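Local coordinates for leucine aminopeptidase (PDB 5GNE), which probably removes residues one at a time from the amino termini of peptides, as a zinc-dependent aminopeptidase of the M28 family, at residues P341-T345 against S346-L350; I192-D196 against G197-G201; W115-N118 against Q119-S123. All coordinates share one frame; numbering follows the deposited sequence.

How the contacts relate
Along the chain contact 3 comes first, on helix 111-123, followed by contact 2 in the loop between strand 185-191 and helix 202-221, and by contact 1 in the loop ahead of helix 355-373. All lie on the same side of the chain's centre. The centres of contacts 1 and 2 are about 9 Å apart, and contact 3 lies about 14 Å from contact 1 and 13 Å from contact 2. A hydrogen bond from Ser346 OG to Asn198 O joins contacts 1 and 2, bringing the loop of zinc ligand His344 against the one that follows ligand His191, beside the metals. Helix 111-123 packs behind both: Leu350 rests on it, and Thr122 reaches Pro200.

Contact 1: P341-T345 against S346-L350; sequences PYVHT and SNDTL
Tyr342 leans over Asn347 with the base of its side chain: CB comes to 3.3 Å from Asn347 O, and further out CD1 lies 3.8 Å from Asn347 CB. The ring is inclined 62° to the Asn347 amide, so the two flat groups do not stack, and Pro341 CG packs over one face of the ring. Tyr342 O accepts two bonds, from Thr345 N (3.0 Å) and from Thr345 OG1 (2.8 Å). The first of these closes a type II beta turn from Tyr342 to Thr345. The CB of Val343, in the turn, is directed away from 346-350, yet Val343 CG1 passes 4.0 Å from Asp348 OD2. That carboxylate is engaged elsewhere: its two oxygens take the backbone N-H groups of Asp203 and Asp204 at the start of helix 202-221. Asp348 probably acts as a second-shell residue, helping to position Asp204, a ligand of both zinc ions. His344 follows with the positive phi (65°) that the third position of a type II turn takes, and its imidazole joins Asp204 and Glu239 in binding one zinc. Thr345 then links two turns, ending the first and opening a type I turn that runs to Asp348. With OG1 set between its own N and carbonyl carbon (chi1 81°), the Thr345 hydroxyl donates to Tyr342 O and accepts from Asn347 N at 2.9 Å, the latter bond forming an ST turn. Asp348 N completes the type I turn with a 3.2 Å bond to Thr345 O.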
loop_
_atom_site.group_PDB
_atom_site.type_symbol
_atom_site.label_atom_id
_atom_site.label_comp_id
_atom_site.label_asym_id
_atom_site.label_seq_id
_atom_site.Cartn_x
_atom_site.Cartn_y
_atom_site.Cartn_z
ATOM N N PRO A 341 -8.642 -10.162 13.277
ATOM C CA PRO A 341 -9.380 -9.406 14.299
ATOM C C PRO A 341 -8.491 -8.472 15.104
ATOM O O PRO A 341 -9.016 -7.666 15.862
ATOM C CB PRO A 341 -9.952 -10.503 15.201
ATOM C CG PRO A 341 -8.960 -11.620 15.088
ATOM C CD PRO A 341 -8.478 -11.582 13.651
ATOM N N TYR A 342 -7.175 -8.567 14.942
ATOM C CA TYR A 342 -6.269 -7.805 15.795
ATOM C C TYR A 342 -5.756 -6.494 15.190
ATOM O O TYR A 342 -5.135 -5.698 15.902
ATOM C CB TYR A 342 -5.061 -8.665 16.179
ATOM C CG TYR A 342 -5.381 -10.066 16.665
ATOM C CD1 TYR A 342 -5.789 -10.301 17.974
ATOM C CD2 TYR A 342 -5.236 -11.160 15.823
ATOM C CE1 TYR A 342 -6.064 -11.594 18.423
ATOM C CE2 TYR A 342 -5.510 -12.447 16.259
ATOM C CZ TYR A 342 -5.924 -12.663 17.560
ATOM O OH TYR A 342 -6.184 -13.955 17.987
ATOM N N VAL A 343 -6.014 -6.252 13.902
ATOM C CA VAL A 343 -5.509 -5.034 13.264
ATOM C C VAL A 343 -6.006 -3.782 13.980
ATOM O O VAL A 343 -7.131 -3.735 14.452
ATOM C CB VAL A 343 -5.889 -4.965 11.765
ATOM C CG1 VAL A 343 -5.149 -6.055 10.985
ATOM C CG2 VAL A 343 -7.403 -5.090 11.585
ATOM N N HIS A 344 -5.133 -2.781 14.050
ATOM C CA HIS A 344 -5.381 -1.538 14.777
ATOM C C HIS A 344 -5.525 -1.731 16.283
ATOM O O HIS A 344 -6.105 -0.889 16.969
ATOM C CB HIS A 344 -6.620 -0.815 14.224
ATOM C CG HIS A 344 -6.594 -0.621 12.735
ATOM N ND1 HIS A 344 -7.592 -1.089 11.906
ATOM C CD2 HIS A 344 -5.689 -0.023 11.933
ATOM C CE1 HIS A 344 -7.308 -0.777 10.656
ATOM N NE2 HIS A 344 -6.154 -0.138 10.640
ATOM N N THR A 345 -5.035 -2.842 16.815
ATOM C CA THR A 345 -4.998 -2.959 18.266
ATOM C C THR A 345 -3.584 -3.270 18.729
ATOM O O THR A 345 -2.716 -3.612 17.936
ATOM C CB THR A 345 -5.949 -4.057 18.792
ATOM O OG1 THR A 345 -5.318 -5.344 18.670
ATOM C CG2 THR A 345 -7.282 -4.042 18.033
ATOM N N SER A 346 -3.374 -3.189 20.033
ATOM C CA SER A 346 -2.125 -3.613 20.655
ATOM C C SER A 346 -1.775 -5.069 20.400
ATOM O O SER A 346 -0.644 -5.482 20.649
ATOM C CB SER A 346 -2.186 -3.343 22.157
ATOM O OG SER A 346 -2.340 -1.948 22.381
ATOM N N ASN A 347 -2.743 -5.861 19.953
ATOM C CA ASN A 347 -2.497 -7.282 19.706
ATOM C C ASN A 347 -2.199 -7.675 18.255
ATOM O O ASN A 347 -2.213 -8.859 17.918
ATOM C CB ASN A 347 -3.677 -8.094 20.223
ATOM C CG ASN A 347 -3.828 -7.982 21.722
ATOM O OD1 ASN A 347 -3.027 -8.538 22.483
ATOM N ND2 ASN A 347 -4.836 -7.232 22.159
ATOM N N ASP A 348 -1.920 -6.688 17.403
ATOM C CA ASP A 348 -1.396 -6.957 16.063
ATOM C C ASP A 348 0.097 -7.193 16.231
ATOM O O ASP A 348 0.908 -6.352 15.867
ATOM C CB ASP A 348 -1.672 -5.793 15.116
ATOM C CG ASP A 348 -1.433 -6.147 13.645
ATOM O OD1 ASP A 348 -1.042 -7.298 13.352
ATOM O OD2 ASP A 348 -1.622 -5.263 12.779
ATOM N N THR A 349 0.444 -8.325 16.846
ATOM C CA THR A 349 1.816 -8.579 17.282
ATOM C C THR A 349 2.571 -9.523 16.384
ATOM O O THR A 349 1.980 -10.297 15.632
ATOM C CB THR A 349 1.868 -9.172 18.669
ATOM O OG1 THR A 349 1.176 -10.428 18.671
ATOM C CG2 THR A 349 1.260 -8.203 19.669
ATOM N N LEU A 350 3.892 -9.433 16.482
ATOM C CA LEU A 350 4.825 -10.293 15.775
ATOM C C LEU A 350 4.373 -11.766 15.785
ATOM O O LEU A 350 4.474 -12.462 14.783
ATOM C CB LEU A 350 6.215 -10.159 16.408
ATOM C CG LEU A 350 7.393 -10.934 15.811
ATOM C CD1 LEU A 350 7.674 -10.419 14.414
ATOM C CD2 LEU A 350 8.637 -10.836 16.682
#

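Contact 2: I192-D196 against G197-G201; sequences IDTLD and GNMPG
Met199 folds back across the loop onto Thr194, Leu195 and Asp196, and its side chain makes the tight part of this contact. Met199 CB sits 3.3 Å from Thr194 OG1, while Thr194 CG2 touches the same carbon at 3.8 Å. From there the bend at chi2 (-78°) goes with a chain that lies against the carbonyls of the first segment. Met199 CG is 3.3 Å from Asp196 O and 3.6 Å from Leu195 O, so a methylene is set against two carbonyl oxygens. The methyl end, Met199 CE, finishes 3.6 Å from Asp196 O. Leu195 adds a looser apolar touch, Leu195 CB to Met199 CG at 4.1 Å, and its side chain also lies against Glu239 and His344 of the zinc site.

The far end of the loop is quite different. Gly197 and Asn198 are exposed at the bend, and Gly197 takes backbone angles (phi 90°, psi -139°) suited to a residue without a beta carbon. Asn198 directs its CB away from the first segment. Asp196 has its CB directed away from 197-201, but its carboxylate is held: OD1 bonds Ser128 OG and OD2 forms a salt bridge to Arg240.

The loop carries the chain from strand 185-191, which ends in the zinc ligand His191, to helix 202-221, where Gly201 stands at the N-cap position. Asp193 OD1 bonds His191 ND1 and Asp193 OD2 the backbone N of Glu239, consistent with a second-shell role beside the metals. Backbone bonds from Thr194 to Arg127 and from Met199 to Ile125 tie the loop to the chain following helix 111-123, while Pro200 O takes a hydrogen bond from Thr122 OG1 of that helix.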
loop_
_atom_site.group_PDB
_atom_site.type_symbol
_atom_site.label_atom_id
_atom_site.label_comp_id
_atom_site.label_asym_id
_atom_site.label_seq_id
_atom_site.Cartn_x
_atom_site.Cartn_y
_atom_site.Cartn_z
ATOM N N ILE A 192 3.883 2.153 5.879
ATOM C CA ILE A 192 4.804 2.020 7.008
ATOM C C ILE A 192 4.151 2.358 8.341
ATOM O O ILE A 192 4.657 2.003 9.400
ATOM C CB ILE A 192 6.022 2.952 6.827
ATOM C CG1 ILE A 192 7.180 2.573 7.759
ATOM C CG2 ILE A 192 5.630 4.389 7.098
ATOM C CD1 ILE A 192 7.986 1.403 7.310
ATOM N N ASP A 193 3.026 3.052 8.286
ATOM C CA ASP A 193 2.497 3.699 9.471
ATOM C C ASP A 193 1.525 2.814 10.219
ATOM O O ASP A 193 1.160 1.725 9.758
ATOM C CB ASP A 193 1.816 5.011 9.095
ATOM C CG ASP A 193 0.508 4.783 8.425
ATOM O OD1 ASP A 193 0.543 3.972 7.481
ATOM O OD2 ASP A 193 -0.535 5.364 8.832
ATOM N N THR A 194 1.165 3.271 11.411
ATOM C CA THR A 194 0.126 2.643 12.207
ATOM C C THR A 194 -0.678 3.707 12.953
ATOM O O THR A 194 -0.340 4.879 12.881
ATOM C CB THR A 194 0.743 1.662 13.197
ATOM O OG1 THR A 194 -0.295 0.870 13.792
ATOM C CG2 THR A 194 1.449 2.442 14.264
ATOM N N LEU A 195 -1.687 3.308 13.726
ATOM C CA LEU A 195 -2.353 4.256 14.631
ATOM C C LEU A 195 -1.469 4.683 15.806
ATOM O O LEU A 195 -0.365 4.183 15.985
ATOM C CB LEU A 195 -3.660 3.677 15.175
ATOM C CG LEU A 195 -4.778 3.515 14.140
ATOM C CD1 LEU A 195 -6.026 2.993 14.831
ATOM C CD2 LEU A 195 -5.059 4.820 13.401
ATOM N N ASP A 196 -1.981 5.607 16.613
ATOM C CA ASP A 196 -1.266 6.100 17.788
ATOM C C ASP A 196 -1.368 5.123 18.935
ATOM O O ASP A 196 -2.187 4.202 18.909
ATOM C CB ASP A 196 -1.820 7.445 18.249
ATOM C CG ASP A 196 -1.599 8.537 17.237
ATOM O OD1 ASP A 196 -0.431 8.941 17.051
ATOM O OD2 ASP A 196 -2.601 8.989 16.633
ATOM N N GLY A 197 -0.540 5.352 19.949
ATOM C CA GLY A 197 -0.556 4.553 21.152
ATOM C C GLY A 197 0.377 3.371 21.050
ATOM O O GLY A 197 1.493 3.476 20.537
ATOM N N ASN A 198 -0.080 2.234 21.553
ATOM C CA ASN A 198 0.705 1.020 21.475
ATOM C C ASN A 198 0.226 0.095 20.349
ATOM O O ASN A 198 -0.729 -0.673 20.498
ATOM C CB ASN A 198 0.674 0.304 22.803
ATOM C CG ASN A 198 1.353 -1.030 22.732
ATOM O OD1 ASN A 198 2.531 -1.116 22.390
ATOM N ND2 ASN A 198 0.619 -2.087 23.062
ATOM N N MET A 199 0.912 0.180 19.218
ATOM C CA MET A 199 0.483 -0.475 17.985
ATOM C C MET A 199 1.669 -1.101 17.286
ATOM O O MET A 199 2.381 -0.437 16.530
ATOM C CB MET A 199 -0.198 0.529 17.057
ATOM C CG MET A 199 -1.421 1.205 17.643
ATOM S SD MET A 199 -2.871 0.139 17.616
ATOM C CE MET A 199 -4.004 1.096 18.613
ATOM N N PRO A 200 1.881 -2.393 17.533
ATOM C CA PRO A 200 2.970 -3.110 16.866
ATOM C C PRO A 200 2.727 -3.186 15.366
ATOM O O PRO A 200 3.686 -3.261 14.589
ATOM C CB PRO A 200 2.960 -4.502 17.541
ATOM C CG PRO A 200 1.636 -4.589 18.291
ATOM C CD PRO A 200 1.251 -3.175 18.612
ATOM N N GLY A 201 1.452 -3.199 14.984
ATOM C CA GLY A 201 1.043 -3.171 13.591
ATOM C C GLY A 201 1.770 -4.241 12.813
ATOM O O GLY A 201 2.233 -4.013 11.698
#

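Contact 3: W115-N118 against Q119-S123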
loop_
_atom_site.group_PDB
_atom_site.type_symbol
_atom_site.label_atom_id
_atom_site.label_comp_id
_atom_site.label_asym_id
_atom_site.label_seq_id
_atom_site.Cartn_x
_atom_site.Cartn_y
_atom_site.Cartn_z
ATOM N N TRP A 115 11.780 -12.135 8.475
ATOM C CA TRP A 115 11.380 -12.140 9.875
ATOM C C TRP A 115 12.089 -11.042 10.647
ATOM O O TRP A 115 11.461 -10.350 11.452
ATOM C CB TRP A 115 11.645 -13.519 10.499
ATOM C CG TRP A 115 11.006 -13.710 11.841
ATOM C CD1 TRP A 115 11.615 -13.659 13.072
ATOM C CD2 TRP A 115 9.608 -13.893 12.095
ATOM N NE1 TRP A 115 10.685 -13.858 14.064
ATOM C CE2 TRP A 115 9.441 -13.995 13.491
ATOM C CE3 TRP A 115 8.478 -14.000 11.271
ATOM C CZ2 TRP A 115 8.197 -14.200 14.083
ATOM C CZ3 TRP A 115 7.242 -14.198 11.859
ATOM C CH2 TRP A 115 7.112 -14.298 13.251
ATOM N N GLN A 116 13.375 -10.842 10.362
ATOM C CA GLN A 116 14.135 -9.814 11.057
ATOM C C GLN A 116 13.512 -8.423 10.883
ATOM O O GLN A 116 13.419 -7.647 11.846
ATOM C CB GLN A 116 15.575 -9.798 10.582
ATOM C CG GLN A 116 16.441 -8.940 11.483
ATOM C CD GLN A 116 17.914 -9.109 11.205
ATOM O OE1 GLN A 116 18.313 -9.957 10.403
ATOM N NE2 GLN A 116 18.739 -8.326 11.894
ATOM N N THR A 117 13.059 -8.133 9.662
ATOM C CA THR A 117 12.422 -6.847 9.358
ATOM C C THR A 117 11.194 -6.648 10.223
ATOM O O THR A 117 11.029 -5.597 10.844
ATOM C CB THR A 117 12.009 -6.722 7.875
ATOM O OG1 THR A 117 13.171 -6.759 7.043
ATOM C CG2 THR A 117 11.305 -5.403 7.627
ATOM N N ASN A 118 10.323 -7.649 10.255
ATOM C CA ASN A 118 9.158 -7.580 11.123
ATOM C C ASN A 118 9.531 -7.348 12.570
ATOM O O ASN A 118 8.883 -6.558 13.254
ATOM C CB ASN A 118 8.326 -8.843 11.011
ATOM C CG ASN A 118 7.555 -8.899 9.726
ATOM O OD1 ASN A 118 6.670 -8.067 9.486
ATOM N ND2 ASN A 118 7.881 -9.874 8.880
ATOM N N GLN A 119 10.579 -8.015 13.041
ATOM C CA GLN A 119 10.997 -7.820 14.423
ATOM C C GLN A 119 11.397 -6.371 14.666
ATOM O O GLN A 119 11.059 -5.808 15.697
ATOM C CB GLN A 119 12.165 -8.748 14.786
ATOM C CG GLN A 119 11.805 -10.214 14.860
ATOM C CD GLN A 119 13.007 -11.083 15.162
ATOM O OE1 GLN A 119 13.994 -11.082 14.419
ATOM N NE2 GLN A 119 12.938 -11.823 16.268
ATOM N N HIS A 120 12.067 -5.743 13.702
ATOM C CA HIS A 120 12.489 -4.367 13.910
ATOM C C HIS A 120 11.302 -3.396 13.937
ATOM O O HIS A 120 11.186 -2.593 14.865
ATOM C CB HIS A 120 13.493 -3.938 12.844
ATOM C CG HIS A 120 13.966 -2.523 13.002
ATOM N ND1 HIS A 120 14.889 -2.140 13.953
ATOM C CD2 HIS A 120 13.612 -1.388 12.344
ATOM C CE1 HIS A 120 15.096 -0.837 13.866
ATOM N NE2 HIS A 120 14.339 -0.358 12.893
ATOM N N LEU A 121 10.421 -3.476 12.944
ATOM C CA LEU A 121 9.318 -2.514 12.826
ATOM C C LEU A 121 8.326 -2.654 13.970
ATOM O O LEU A 121 7.719 -1.680 14.423
ATOM C CB LEU A 121 8.570 -2.681 11.500
ATOM C CG LEU A 121 9.420 -2.398 10.265
ATOM C CD1 LEU A 121 8.657 -2.740 8.994
ATOM C CD2 LEU A 121 9.909 -0.947 10.276
ATOM N N THR A 122 8.118 -3.897 14.374
ATOM C CA THR A 122 7.154 -4.198 15.399
ATOM C C THR A 122 7.712 -3.910 16.803
ATOM O O THR A 122 6.975 -3.947 17.785
ATOM C CB THR A 122 6.715 -5.656 15.285
ATOM O OG1 THR A 122 5.393 -5.782 15.807
ATOM C CG2 THR A 122 7.670 -6.570 16.061
ATOM N N SER A 123 9.008 -3.618 16.895
ATOM C CA SER A 123 9.603 -3.293 18.187
ATOM C C SER A 123 9.332 -1.826 18.549
ATOM O O SER A 123 9.409 -1.452 19.717
ATOM C CB SER A 123 11.103 -3.594 18.201
ATOM O OG SER A 123 11.845 -2.570 17.565
#
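Trp115 and Gln119, one helical turn apart, make the main side-chain contact. The glutamine runs across the indole at about a right angle, bringing Gln119 CD to 3.6 Å from Trp115 CD1 and Gln119 NE2 to 3.8 Å from Trp115 NE1. Because amide and ring planes stand 44° apart, this is an oblique van der Waals contact and not a stack. Trp115 CG, anti to the backbone N (chi1 -168°), places CD1 and NE1 beside that amide. The indole also packs on Leu350, Leu353 and Leu355.

The four backbone bonds from Gln119 N to Thr122 N are those of a regular alpha helix, each linking residues four apart; Gln119 N to Trp115 O and Leu121 N to Thr117 O are both 3.0 Å. The next, from Ser123 N to His120 O, spans three residues. Ser123 OG, at 2.8 Å, reaches His120 O from the same face of its carbonyl plane.

Apolar contact is lighter: Thr117 and Leu121 lie side by side, Thr117 CG2 to Leu121 CD1 at 4.0 Å, and both also touch Trp140 of helix 132-151. Among polar side chains, the buried Asn118 is held by Ser206 and, weakly, by Ser210 of helix 202-221. In aromatic contacts, the His120 ring stacks on Trp140 and meets Tyr124 edge-to-face.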